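Local coordinates for protein ketol-acid reductoisomerase (NAD(+)) (uncultured archaeon GZfos26G2, PDB 4XDY) that converts (S)-2-acetolactate to (R)-2,3-dihydroxy-isovalerate by a magnesium-dependent alkyl migration and an NADH-dependent reduction, a step in branched-chain amino acid biosynthesis, at residues E141-A144 with Y145-F149. Residues are numbered along the deposited sequence; the frame is centred on the assembly and turned at random.
Sequences ERKA and YLEGF
The last turn of helix 138-146 passes from E141 and R142 into Y145 and L146 through i+4 backbone bonds, Y145 N to E141 O and L146 N to R142 O, the second in the carbonyl plane with an N-H...O angle of 157°. A Schellman motif ends it: G148 has positive phi, its N hydrogen-bonds back to Y145 O, and F149 N reaches A144 O at 2.9 Å. A side chain on G148 would press against the carbonyl O of E147. The helix belongs to the N-terminal Rossmann domain and packs on helix 26-37, where E141 OE1 hydrogen-bonds Q27, an NAD(+)-binding residue.

R142 turns forward along the helix. CG is anti to the backbone N (chi1 175°) and the bend at chi2 brings the guanidinium up beside Y145 and L146. L146 CD2 sits over one guanidinium face, 3.6 Å above the plane and displaced toward its rim. R142 NH1 lies obliquely to Y145 CD1 at 3.5 Å, while R142 NH2 forms a salt bridge with D37. With an alanine here, D37 would probably lose its charged mate and L146 CD2 the flat surface beneath it. Y145 OH hydrogen-bonds S38 OG, and beyond the turn the F149 ring meets F329 of the second subunit edge-to-face.

On the exposed side, K143 and E147 lie alongside each other, and bends at chi3 and chi4 curl the lysine toward the acid. Their salt bridge joins K143 NZ to the syn side of E147 OE2 at 3.0 Å, with the nitrogen 34° out of the carboxylate plane.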
loop_
_atom_site.group_PDB
_atom_site.type_symbol
_atom_site.label_atom_id
_atom_site.label_comp_id
_atom_site.label_asym_id
_atom_site.label_seq_id
_atom_site.Cartn_x
_atom_site.Cartn_y
_atom_site.Cartn_z
ATOM N N GLU A 141 -3.099 -13.441 -2.498
ATOM C CA GLU A 141 -4.117 -14.230 -3.230
ATOM C C GLU A 141 -4.705 -15.333 -2.344
ATOM O O GLU A 141 -5.956 -15.474 -2.218
ATOM C CB GLU A 141 -3.482 -14.833 -4.477
ATOM C CG GLU A 141 -4.349 -15.801 -5.257
ATOM C CD GLU A 141 -3.593 -16.473 -6.382
ATOM O OE1 GLU A 141 -2.462 -16.032 -6.689
ATOM O OE2 GLU A 141 -4.120 -17.455 -6.956
ATOM N N ARG A 142 -3.833 -16.061 -1.656
ATOM C CA ARG A 142 -4.295 -17.079 -0.766
ATOM C C ARG A 142 -5.084 -16.541 0.431
ATOM O O ARG A 142 -6.161 -17.017 0.715
ATOM C CB ARG A 142 -3.110 -17.931 -0.300
ATOM C CG ARG A 142 -3.530 -18.973 0.765
ATOM C CD ARG A 142 -4.480 -19.988 0.134
ATOM N NE ARG A 142 -4.650 -21.155 1.033
ATOM C CZ ARG A 142 -5.704 -21.976 1.015
ATOM N NH1 ARG A 142 -6.727 -21.737 0.225
ATOM N NH2 ARG A 142 -5.758 -22.995 1.881
ATOM N N LYS A 143 -4.615 -15.441 1.001
ATOM C CA LYS A 143 -5.284 -14.749 2.056
ATOM C C LYS A 143 -6.628 -14.261 1.658
ATOM O O LYS A 143 -7.614 -14.419 2.440
ATOM C CB LYS A 143 -4.469 -13.573 2.555
ATOM C CG LYS A 143 -3.327 -13.944 3.483
ATOM C CD LYS A 143 -2.641 -12.675 4.005
ATOM C CE LYS A 143 -3.529 -11.956 5.020
ATOM N NZ LYS A 143 -4.533 -11.021 4.458
ATOM N N ALA A 144 -6.710 -13.644 0.468
ATOM C CA ALA A 144 -8.007 -13.187 -0.012
ATOM C C ALA A 144 -9.011 -14.348 -0.090
ATOM O O ALA A 144 -10.207 -14.189 0.296
ATOM C CB ALA A 144 -7.877 -12.481 -1.393
ATOM N N TYR A 145 -8.557 -15.495 -0.590
ATOM C CA TYR A 145 -9.436 -16.638 -0.741
ATOM C C TYR A 145 -9.920 -17.110 0.655
ATOM O O TYR A 145 -11.120 -17.307 0.871
ATOM C CB TYR A 145 -8.681 -17.760 -1.441
ATOM C CG TYR A 145 -9.437 -19.046 -1.582
ATOM C CD1 TYR A 145 -9.572 -19.912 -0.501
ATOM C CD2 TYR A 145 -10.041 -19.391 -2.748
ATOM C CE1 TYR A 145 -10.314 -21.106 -0.608
ATOM C CE2 TYR A 145 -10.769 -20.565 -2.876
ATOM C CZ TYR A 145 -10.865 -21.440 -1.780
ATOM O OH TYR A 145 -11.571 -22.636 -1.925
ATOM N N LEU A 146 -8.994 -17.153 1.597
ATOM C CA LEU A 146 -9.315 -17.630 2.967
ATOM C C LEU A 146 -10.221 -16.632 3.660
ATOM O O LEU A 146 -11.012 -17.020 4.505
ATOM C CB LEU A 146 -8.053 -17.828 3.763
ATOM C CG LEU A 146 -7.275 -19.098 3.301
ATOM C CD1 LEU A 146 -5.982 -19.172 4.095
ATOM C CD2 LEU A 146 -8.114 -20.391 3.427
ATOM N N GLU A 147 -10.130 -15.351 3.286
ATOM C CA GLU A 147 -11.015 -14.336 3.820
ATOM C C GLU A 147 -12.404 -14.242 3.210
ATOM O O GLU A 147 -13.154 -13.365 3.619
ATOM C CB GLU A 147 -10.339 -12.961 3.752
ATOM C CG GLU A 147 -9.284 -12.791 4.849
ATOM C CD GLU A 147 -8.317 -11.656 4.575
ATOM O OE1 GLU A 147 -8.526 -10.929 3.575
ATOM O OE2 GLU A 147 -7.340 -11.507 5.328
ATOM N N GLY A 148 -12.754 -15.090 2.244
ATOM C CA GLY A 148 -14.092 -15.045 1.624
ATOM C C GLY A 148 -14.185 -14.131 0.411
ATOM O O GLY A 148 -15.247 -13.898 -0.146
ATOM N N PHE A 149 -13.032 -13.618 -0.027
ATOM C CA PHE A 149 -12.946 -12.710 -1.175
ATOM C C PHE A 149 -12.051 -13.415 -2.244
ATOM O O PHE A 149 -12.164 -14.668 -2.467
ATOM C CB PHE A 149 -12.512 -11.322 -0.701
ATOM C CG PHE A 149 -12.602 -10.221 -1.744
ATOM C CD1 PHE A 149 -13.717 -10.114 -2.602
ATOM C CD2 PHE A 149 -11.532 -9.312 -1.915
ATOM C CE1 PHE A 149 -13.764 -9.080 -3.555
ATOM C CE2 PHE A 149 -11.608 -8.308 -2.864
ATOM C CZ PHE A 149 -12.712 -8.208 -3.682
#